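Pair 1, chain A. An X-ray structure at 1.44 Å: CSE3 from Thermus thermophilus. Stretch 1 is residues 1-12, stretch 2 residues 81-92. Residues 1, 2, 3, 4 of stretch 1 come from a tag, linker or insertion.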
# COMPACT_ATOMS: atom_id res chain seq x y z
N GLY A 1 -15.18 -11.36 -15.81
CA GLY A 1 -14.36 -10.20 -15.51
C GLY A 1 -13.51 -10.41 -14.28
O GLY A 1 -13.42 -11.54 -13.78
N THR A 2 -12.89 -9.35 -13.79
CA THR A 2 -12.21 -9.42 -12.51
C THR A 2 -12.95 -8.59 -11.48
O THR A 2 -13.77 -7.74 -11.83
CB THR A 2 -10.74 -8.95 -12.58
OG1 THR A 2 -10.69 -7.58 -13.00
CG2 THR A 2 -9.97 -9.82 -13.56
N GLY A 3 -12.66 -8.84 -10.21
CA GLY A 3 -13.32 -8.17 -9.11
C GLY A 3 -13.06 -6.68 -9.09
O GLY A 3 -12.02 -6.21 -9.55
N ALA A 4 -14.01 -5.94 -8.55
CA ALA A 4 -13.93 -4.50 -8.44
C ALA A 4 -12.90 -4.11 -7.39
O ALA A 4 -12.76 -4.78 -6.36
CB ALA A 4 -15.28 -3.93 -8.08
N MET A 5 -12.15 -3.05 -7.69
CA MET A 5 -11.33 -2.38 -6.71
C MET A 5 -11.61 -0.90 -6.92
O MET A 5 -11.94 -0.49 -8.03
CB MET A 5 -9.85 -2.70 -6.91
CG MET A 5 -9.61 -4.20 -7.14
SD MET A 5 -7.98 -4.57 -7.77
CE MET A 5 -7.03 -4.07 -6.37
N TRP A 6 -11.52 -0.12 -5.86
CA TRP A 6 -11.78 1.31 -5.94
C TRP A 6 -10.54 2.09 -5.53
O TRP A 6 -9.95 1.82 -4.49
CB TRP A 6 -12.94 1.71 -5.03
CG TRP A 6 -14.24 1.19 -5.50
CD1 TRP A 6 -14.74 -0.06 -5.29
CD2 TRP A 6 -15.22 1.90 -6.26
NE1 TRP A 6 -15.99 -0.17 -5.89
CE2 TRP A 6 -16.30 1.02 -6.48
CE3 TRP A 6 -15.29 3.20 -6.77
CZ2 TRP A 6 -17.44 1.40 -7.20
CZ3 TRP A 6 -16.42 3.58 -7.48
CH2 TRP A 6 -17.47 2.68 -7.69
N LEU A 7 -10.16 3.06 -6.35
CA LEU A 7 -9.09 3.97 -6.03
C LEU A 7 -9.65 5.35 -5.75
O LEU A 7 -10.35 5.91 -6.60
CB LEU A 7 -8.09 4.06 -7.18
CG LEU A 7 -7.44 2.73 -7.52
CD1 LEU A 7 -6.34 2.90 -8.56
CD2 LEU A 7 -6.90 2.11 -6.24
N THR A 8 -9.35 5.90 -4.58
CA THR A 8 -9.74 7.27 -4.25
C THR A 8 -8.50 8.10 -3.99
O THR A 8 -7.65 7.71 -3.20
CB THR A 8 -10.61 7.33 -2.98
OG1 THR A 8 -11.73 6.44 -3.12
CG2 THR A 8 -11.10 8.75 -2.71
N LYS A 9 -8.40 9.24 -4.67
CA LYS A 9 -7.38 10.22 -4.35
C LYS A 9 -7.96 11.26 -3.42
O LYS A 9 -8.96 11.91 -3.75
CB LYS A 9 -6.87 10.89 -5.63
CG LYS A 9 -5.84 11.98 -5.39
CD LYS A 9 -5.32 12.51 -6.72
CE LYS A 9 -4.66 13.86 -6.55
NZ LYS A 9 -4.37 14.48 -7.88
N LEU A 10 -7.36 11.41 -2.24
CA LEU A 10 -7.72 12.48 -1.32
C LEU A 10 -6.60 13.50 -1.26
O LEU A 10 -5.44 13.15 -1.05
CB LEU A 10 -7.98 11.93 0.09
CG LEU A 10 -8.93 10.76 0.25
CD1 LEU A 10 -8.86 10.20 1.67
CD2 LEU A 10 -10.37 11.14 -0.08
N VAL A 11 -6.93 14.77 -1.47
CA VAL A 11 -5.95 15.83 -1.26
C VAL A 11 -6.28 16.51 0.06
O VAL A 11 -7.25 17.24 0.17
CB VAL A 11 -5.93 16.84 -2.41
CG1 VAL A 11 -4.97 17.97 -2.10
CG2 VAL A 11 -5.53 16.16 -3.71
N LEU A 12 -5.48 16.22 1.09
CA LEU A 12 -5.80 16.72 2.42
C LEU A 12 -5.54 18.21 2.59
O LEU A 12 -4.64 18.78 1.98
CB LEU A 12 -5.10 15.89 3.50
CG LEU A 12 -5.87 14.67 4.02
CD1 LEU A 12 -6.24 13.71 2.89
CD2 LEU A 12 -5.08 13.94 5.09
N ALA A 81 -10.66 17.16 3.31
CA ALA A 81 -9.95 16.89 2.07
C ALA A 81 -10.77 17.21 0.83
O ALA A 81 -12.00 17.28 0.87
CB ALA A 81 -9.51 15.43 2.04
N GLN A 82 -10.07 17.40 -0.28
CA GLN A 82 -10.70 17.38 -1.58
C GLN A 82 -10.75 15.92 -2.01
O GLN A 82 -9.71 15.28 -2.17
CB GLN A 82 -9.90 18.21 -2.58
CG GLN A 82 -10.50 18.24 -3.97
CD GLN A 82 -9.75 19.18 -4.89
OE1 GLN A 82 -8.73 19.76 -4.52
NE2 GLN A 82 -10.26 19.34 -6.11
N VAL A 83 -11.96 15.39 -2.15
CA VAL A 83 -12.15 14.00 -2.57
C VAL A 83 -12.37 13.94 -4.07
O VAL A 83 -13.38 14.41 -4.57
CB VAL A 83 -13.39 13.37 -1.89
CG1 VAL A 83 -13.52 11.90 -2.29
CG2 VAL A 83 -13.32 13.52 -0.38
N PHE A 84 -11.41 13.37 -4.79
CA PHE A 84 -11.62 13.14 -6.22
C PHE A 84 -12.56 11.95 -6.37
O PHE A 84 -12.55 11.04 -5.55
CB PHE A 84 -10.27 12.89 -6.91
CG PHE A 84 -9.47 14.14 -7.12
CD1 PHE A 84 -8.91 14.80 -6.04
CD2 PHE A 84 -9.29 14.66 -8.39
CE1 PHE A 84 -8.18 15.96 -6.23
CE2 PHE A 84 -8.56 15.83 -8.58
CZ PHE A 84 -8.01 16.47 -7.50
N PRO A 85 -13.39 11.96 -7.41
CA PRO A 85 -14.35 10.87 -7.64
C PRO A 85 -13.67 9.50 -7.57
O PRO A 85 -12.74 9.24 -8.32
CB PRO A 85 -14.87 11.16 -9.05
CG PRO A 85 -14.78 12.64 -9.17
CD PRO A 85 -13.53 13.03 -8.42
N PRO A 86 -14.12 8.64 -6.66
CA PRO A 86 -13.53 7.30 -6.60
C PRO A 86 -13.68 6.59 -7.93
O PRO A 86 -14.71 6.72 -8.59
CB PRO A 86 -14.36 6.60 -5.52
CG PRO A 86 -14.78 7.72 -4.63
CD PRO A 86 -15.09 8.85 -5.57
N LYS A 87 -12.64 5.86 -8.33
CA LYS A 87 -12.63 5.17 -9.62
C LYS A 87 -12.63 3.65 -9.43
O LYS A 87 -11.73 3.08 -8.79
CB LYS A 87 -11.40 5.59 -10.44
CG LYS A 87 -11.26 4.87 -11.77
CD LYS A 87 -12.51 5.05 -12.63
CE LYS A 87 -12.52 4.07 -13.80
NZ LYS A 87 -13.77 4.20 -14.60
N PRO A 88 -13.65 2.98 -9.96
CA PRO A 88 -13.63 1.52 -9.90
C PRO A 88 -12.78 0.98 -11.03
O PRO A 88 -12.91 1.42 -12.17
CB PRO A 88 -15.10 1.15 -10.11
CG PRO A 88 -15.63 2.25 -11.00
CD PRO A 88 -14.88 3.50 -10.58
N PHE A 89 -11.90 0.04 -10.72
CA PHE A 89 -11.12 -0.59 -11.76
C PHE A 89 -11.15 -2.11 -11.61
O PHE A 89 -11.36 -2.64 -10.52
CB PHE A 89 -9.69 -0.04 -11.81
CG PHE A 89 -8.90 -0.31 -10.59
CD1 PHE A 89 -9.22 0.29 -9.39
CD2 PHE A 89 -7.82 -1.19 -10.63
CE1 PHE A 89 -8.48 0.03 -8.25
CE2 PHE A 89 -7.08 -1.45 -9.50
CZ PHE A 89 -7.41 -0.84 -8.31
N HIS A 90 -10.99 -2.78 -12.74
CA HIS A 90 -11.01 -4.23 -12.78
C HIS A 90 -9.74 -4.62 -13.51
O HIS A 90 -9.72 -4.69 -14.74
CB HIS A 90 -12.21 -4.72 -13.58
CG HIS A 90 -13.53 -4.27 -13.02
ND1 HIS A 90 -14.29 -5.06 -12.19
CD2 HIS A 90 -14.21 -3.11 -13.17
CE1 HIS A 90 -15.39 -4.41 -11.85
NE2 HIS A 90 -15.36 -3.23 -12.43
N PRO A 91 -8.67 -4.88 -12.75
CA PRO A 91 -7.39 -5.15 -13.41
C PRO A 91 -7.50 -6.28 -14.40
O PRO A 91 -8.16 -7.27 -14.13
CB PRO A 91 -6.47 -5.54 -12.24
CG PRO A 91 -7.06 -4.82 -11.06
CD PRO A 91 -8.56 -4.89 -11.28
N ALA A 92 -6.87 -6.11 -15.55
CA ALA A 92 -6.86 -7.14 -16.58
C ALA A 92 -5.44 -7.62 -16.77
O ALA A 92 -4.79 -7.29 -17.76
CB ALA A 92 -7.42 -6.60 -17.88
O HOH W 1 -10.21 9.48 -6.81

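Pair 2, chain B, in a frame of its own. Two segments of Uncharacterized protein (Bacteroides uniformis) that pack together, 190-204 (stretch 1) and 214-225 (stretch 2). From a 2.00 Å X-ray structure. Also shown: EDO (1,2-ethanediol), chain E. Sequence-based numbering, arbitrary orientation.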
# COMPACT_ATOMS: atom_id res chain seq x y z
N VAL B 190 6.14 3.42 -23.12
CA VAL B 190 5.46 3.94 -21.93
C VAL B 190 6.45 4.49 -20.87
O VAL B 190 6.01 5.17 -19.96
CB VAL B 190 4.47 2.91 -21.31
CG1 VAL B 190 3.35 2.58 -22.31
CG2 VAL B 190 5.17 1.65 -20.81
N LEU B 191 7.76 4.18 -20.99
CA LEU B 191 8.79 4.72 -20.08
C LEU B 191 9.70 5.55 -20.95
O LEU B 191 10.66 5.05 -21.51
CB LEU B 191 9.53 3.58 -19.33
CG LEU B 191 8.69 2.79 -18.31
CD1 LEU B 191 9.44 1.58 -17.82
CD2 LEU B 191 8.28 3.64 -17.14
N LYS B 192 9.31 6.80 -21.16
CA LYS B 192 9.93 7.67 -22.15
C LYS B 192 11.22 8.30 -21.68
O LYS B 192 11.32 8.82 -20.58
CB LYS B 192 8.95 8.75 -22.63
CG LYS B 192 7.63 8.17 -23.16
CD LYS B 192 6.79 9.25 -23.81
CE LYS B 192 5.34 9.16 -23.45
NZ LYS B 192 4.61 10.42 -23.79
N TYR B 193 12.21 8.27 -22.55
CA TYR B 193 13.51 8.86 -22.31
C TYR B 193 13.37 10.35 -21.87
O TYR B 193 12.56 11.07 -22.44
CB TYR B 193 14.35 8.78 -23.61
CG TYR B 193 15.67 9.51 -23.47
CD1 TYR B 193 16.72 8.95 -22.74
CD2 TYR B 193 15.84 10.79 -23.99
CE1 TYR B 193 17.90 9.66 -22.53
CE2 TYR B 193 17.01 11.50 -23.77
CZ TYR B 193 18.04 10.93 -23.05
OH TYR B 193 19.20 11.61 -22.85
N SER B 194 14.16 10.78 -20.86
CA SER B 194 14.25 12.13 -20.30
C SER B 194 13.08 12.48 -19.36
O SER B 194 13.09 13.58 -18.82
CB SER B 194 14.38 13.22 -21.38
OG SER B 194 13.18 13.56 -22.06
N LYS B 195 12.10 11.58 -19.16
CA LYS B 195 10.95 11.88 -18.28
C LYS B 195 11.11 11.21 -16.92
O LYS B 195 11.81 10.19 -16.80
CB LYS B 195 9.60 11.46 -18.91
CG LYS B 195 9.27 12.06 -20.29
CD LYS B 195 8.98 13.55 -20.28
CE LYS B 195 8.87 14.11 -21.69
NZ LYS B 195 8.76 15.59 -21.68
N ASN B 196 10.45 11.79 -15.89
CA ASN B 196 10.43 11.25 -14.52
C ASN B 196 9.36 10.18 -14.37
O ASN B 196 8.21 10.40 -14.78
CB ASN B 196 10.17 12.35 -13.47
CG ASN B 196 11.34 13.24 -13.17
OD1 ASN B 196 12.41 12.79 -12.74
ND2 ASN B 196 11.13 14.53 -13.29
N TYR B 197 9.73 9.04 -13.77
CA TYR B 197 8.82 7.94 -13.46
C TYR B 197 9.00 7.51 -12.01
O TYR B 197 10.09 7.65 -11.42
CB TYR B 197 9.02 6.75 -14.43
CG TYR B 197 8.55 7.11 -15.82
CD1 TYR B 197 7.20 7.01 -16.17
CD2 TYR B 197 9.42 7.68 -16.74
CE1 TYR B 197 6.74 7.42 -17.42
CE2 TYR B 197 8.98 8.05 -18.02
CZ TYR B 197 7.64 7.92 -18.35
OH TYR B 197 7.22 8.34 -19.59
N TYR B 198 7.89 7.01 -11.45
CA TYR B 198 7.80 6.56 -10.08
C TYR B 198 7.65 5.04 -10.07
O TYR B 198 6.84 4.48 -10.83
CB TYR B 198 6.63 7.27 -9.39
CG TYR B 198 6.82 8.77 -9.29
CD1 TYR B 198 6.71 9.60 -10.41
CD2 TYR B 198 7.16 9.37 -8.07
CE1 TYR B 198 6.86 10.98 -10.31
CE2 TYR B 198 7.29 10.76 -7.96
CZ TYR B 198 7.16 11.55 -9.09
OH TYR B 198 7.34 12.92 -9.00
N PHE B 199 8.53 4.38 -9.31
CA PHE B 199 8.62 2.92 -9.21
C PHE B 199 8.27 2.51 -7.80
O PHE B 199 8.64 3.21 -6.84
CB PHE B 199 10.01 2.41 -9.63
CG PHE B 199 10.36 2.76 -11.06
CD1 PHE B 199 10.02 1.91 -12.11
CD2 PHE B 199 10.94 3.99 -11.37
CE1 PHE B 199 10.28 2.26 -13.44
CE2 PHE B 199 11.21 4.33 -12.70
CZ PHE B 199 10.87 3.48 -13.73
N ARG B 200 7.52 1.43 -7.66
CA ARG B 200 7.08 0.99 -6.34
C ARG B 200 7.06 -0.52 -6.24
O ARG B 200 6.35 -1.20 -6.99
CB ARG B 200 5.69 1.57 -6.03
CG ARG B 200 5.30 1.58 -4.55
CD ARG B 200 3.85 2.03 -4.43
NE ARG B 200 3.46 2.38 -3.06
CZ ARG B 200 2.21 2.61 -2.68
NH1 ARG B 200 1.22 2.53 -3.55
NH2 ARG B 200 1.94 2.92 -1.42
N ILE B 201 7.84 -1.06 -5.31
CA ILE B 201 7.85 -2.50 -5.04
C ILE B 201 6.55 -2.83 -4.30
O ILE B 201 6.26 -2.18 -3.30
CB ILE B 201 9.07 -2.91 -4.16
CG1 ILE B 201 10.40 -2.64 -4.87
CG2 ILE B 201 8.95 -4.41 -3.68
CD1 ILE B 201 11.60 -2.45 -3.90
N GLY B 202 5.84 -3.85 -4.78
CA GLY B 202 4.64 -4.38 -4.14
C GLY B 202 4.77 -5.87 -3.84
O GLY B 202 5.43 -6.61 -4.58
N ALA B 203 4.12 -6.32 -2.77
CA ALA B 203 4.09 -7.74 -2.40
C ALA B 203 2.70 -8.09 -1.95
O ALA B 203 2.16 -7.44 -1.06
CB ALA B 203 5.10 -8.05 -1.30
N LEU B 204 2.10 -9.09 -2.62
CA LEU B 204 0.75 -9.57 -2.36
C LEU B 204 0.79 -10.86 -1.54
O LEU B 204 1.32 -11.89 -1.98
CB LEU B 204 -0.04 -9.76 -3.68
CG LEU B 204 -1.54 -10.17 -3.53
CD1 LEU B 204 -2.36 -9.06 -2.86
CD2 LEU B 204 -2.16 -10.56 -4.90
N ARG B 214 -4.95 -7.27 -0.18
CA ARG B 214 -4.40 -6.23 -1.05
C ARG B 214 -2.89 -6.17 -0.89
O ARG B 214 -2.36 -6.64 0.13
CB ARG B 214 -5.03 -4.85 -0.76
CG ARG B 214 -6.56 -4.80 -0.91
CD ARG B 214 -6.99 -5.03 -2.33
NE ARG B 214 -8.33 -4.55 -2.61
CZ ARG B 214 -8.88 -4.50 -3.83
NH1 ARG B 214 -8.19 -4.91 -4.89
NH2 ARG B 214 -10.10 -4.03 -4.00
N HIS B 215 -2.19 -5.59 -1.88
CA HIS B 215 -0.74 -5.47 -1.84
C HIS B 215 -0.23 -4.63 -0.71
O HIS B 215 -0.82 -3.60 -0.36
CB HIS B 215 -0.19 -4.81 -3.14
CG HIS B 215 -0.27 -5.65 -4.37
ND1 HIS B 215 -1.43 -5.75 -5.09
CD2 HIS B 215 0.71 -6.32 -5.02
CE1 HIS B 215 -1.15 -6.54 -6.12
NE2 HIS B 215 0.13 -6.86 -6.14
N ASN B 216 0.94 -5.02 -0.23
CA ASN B 216 1.78 -4.24 0.66
C ASN B 216 2.86 -3.60 -0.22
O ASN B 216 3.17 -4.14 -1.27
CB ASN B 216 2.36 -5.11 1.75
CG ASN B 216 1.34 -5.51 2.78
OD1 ASN B 216 0.97 -6.66 2.88
ND2 ASN B 216 0.85 -4.55 3.57
N TYR B 217 3.41 -2.46 0.19
CA TYR B 217 4.35 -1.69 -0.59
C TYR B 217 5.53 -1.16 0.19
O TYR B 217 5.44 -0.91 1.39
CB TYR B 217 3.62 -0.45 -1.18
CG TYR B 217 2.52 -0.79 -2.16
CD1 TYR B 217 2.81 -1.19 -3.45
CD2 TYR B 217 1.17 -0.74 -1.78
CE1 TYR B 217 1.80 -1.49 -4.37
CE2 TYR B 217 0.15 -1.04 -2.68
CZ TYR B 217 0.48 -1.41 -3.98
OH TYR B 217 -0.50 -1.67 -4.90
N ALA B 218 6.61 -0.91 -0.54
CA ALA B 218 7.78 -0.17 -0.11
C ALA B 218 7.53 1.30 -0.55
O ALA B 218 6.66 1.50 -1.39
CB ALA B 218 9.03 -0.72 -0.77
N PRO B 219 8.22 2.32 0.01
CA PRO B 219 7.96 3.70 -0.46
C PRO B 219 8.34 3.90 -1.95
O PRO B 219 9.24 3.22 -2.46
CB PRO B 219 8.83 4.57 0.47
CG PRO B 219 9.13 3.68 1.66
CD PRO B 219 9.25 2.30 1.06
N VAL B 220 7.63 4.80 -2.63
CA VAL B 220 7.84 5.15 -4.05
C VAL B 220 9.27 5.72 -4.27
O VAL B 220 9.77 6.47 -3.43
CB VAL B 220 6.75 6.16 -4.51
CG1 VAL B 220 7.10 6.77 -5.87
CG2 VAL B 220 5.39 5.51 -4.56
N VAL B 221 9.93 5.32 -5.38
CA VAL B 221 11.26 5.79 -5.79
C VAL B 221 11.10 6.49 -7.16
O VAL B 221 10.67 5.85 -8.12
CB VAL B 221 12.31 4.66 -5.84
CG1 VAL B 221 13.68 5.18 -6.29
CG2 VAL B 221 12.41 3.94 -4.49
N VAL B 222 11.39 7.79 -7.23
CA VAL B 222 11.31 8.58 -8.48
C VAL B 222 12.66 8.45 -9.18
O VAL B 222 13.70 8.52 -8.53
CB VAL B 222 10.88 10.08 -8.29
CG1 VAL B 222 11.86 10.88 -7.41
CG2 VAL B 222 10.64 10.78 -9.63
N ILE B 223 12.65 8.22 -10.50
CA ILE B 223 13.86 8.09 -11.32
C ILE B 223 13.66 8.87 -12.61
O ILE B 223 12.63 8.72 -13.27
CB ILE B 223 14.27 6.61 -11.61
CG1 ILE B 223 14.50 5.80 -10.28
CG2 ILE B 223 15.51 6.56 -12.51
CD1 ILE B 223 14.80 4.32 -10.40
N LYS B 224 14.64 9.72 -12.96
CA LYS B 224 14.58 10.45 -14.23
C LYS B 224 15.25 9.59 -15.27
O LYS B 224 16.39 9.18 -15.08
CB LYS B 224 15.26 11.83 -14.13
CG LYS B 224 15.20 12.57 -15.47
CD LYS B 224 15.60 14.01 -15.28
CE LYS B 224 14.53 14.94 -15.76
NZ LYS B 224 14.61 15.15 -17.23
N LEU B 225 14.52 9.26 -16.34
CA LEU B 225 15.06 8.39 -17.39
C LEU B 225 15.81 9.20 -18.48
O LEU B 225 15.99 10.42 -18.31
CB LEU B 225 13.94 7.53 -18.02
CG LEU B 225 13.07 6.67 -17.09
CD1 LEU B 225 12.15 5.81 -17.90
CD2 LEU B 225 13.92 5.77 -16.19
OXT LEU B 225 16.25 8.61 -19.48
C1 EDO E . -5.41 -8.49 -5.00
O1 EDO E . -6.63 -8.52 -4.28
C2 EDO E . -5.34 -7.24 -5.90
O2 EDO E . -5.84 -6.08 -5.24
O HOH W 2 4.15 3.16 0.30
O HOH W 3 9.51 0.88 -3.97

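The sharpest difference lies where the two ladders meet. In pair 2 the guanidinium of Arg200(B) lies flat on the ring of Tyr217(B), CZ 3.8 Å from the ring centroid with the planes at 9°, so the flat face of the buried guanidinium packs on an aromatic face while its NH1 and NH2 hydrogen-bond elsewhere in the structure. The matching positions in pair 1, Thr8(A) and Val83(A), make only a loose apolar contact, CG2 of Thr8(A) to CG1 of Val83(A) at 4.0 Å.

Around this site the backbones agree closely, 14 central residues superposing with an RMSD of 0.6 Å. In each pair a long strand runs antiparallel to a second segment that forms two ladders, and the register shifts by one residue between them. Pro85(A) and Pro219(B) coincide at the interruption. Proline suits it, since its nitrogen has no hydrogen to offer and its side chain points away from the partner. Water fills the gap the same way in both: water 1 accepts from Lys9(A) N (2.8 Å) and donates to Pro85(A) O (3.0 Å), while water 3 accepts from Ile201(B) N (2.9 Å) and donates to Pro219(B) O (2.8 Å).

Beyond the shift, Leu7(A) and Lys87(A) exchange two backbone hydrogen bonds, N to O 2.9 Å each way, as do the matching Phe199(B) and Val221(B), also 2.9 Å each way. At the next pair, Trp6(A) and Tyr198(B) both supply an aromatic face to a compact aliphatic group: Pro88(A) CB sits 3.6 Å from the centroid of the six-membered ring of Trp6(A), and Val222(B) CG2 3.7 Å from that of Tyr198(B). Proline fits here because non-hydrogen-bonded positions ask nothing of its nitrogen.

On the face bearing Met5(A) and Leu7(A), pair 1 places its large ring on the second segment. Phe89(A) has Met5(A) CB over one face and Leu7(A) CD1 over the other. Pair 2 reverses the sizes: Tyr197(B) and Phe199(B) carry the rings, and branched Ile223(B) takes the place of Phe89(A), its CB 4.0 Å from CE2 of Phe199(B).

Phe84(A) and Ala218(B) show a similar exchange. The ring of Phe84(A) receives the long chain of Lys9(A), NZ 4.5 Å from its centroid in a cation-pi contact; small Ala218(B) simply meets Ile201(B), CB to CB 4.0 Å. Finally, Leu10(A) reaches Val83(A), CD2 to CG2 3.8 Å, whereas its counterpart Gly202(B) leaves room for Tyr217(B): an ideal CB on the glycine would lie a tight 3.2 Å from CE1 of that ring.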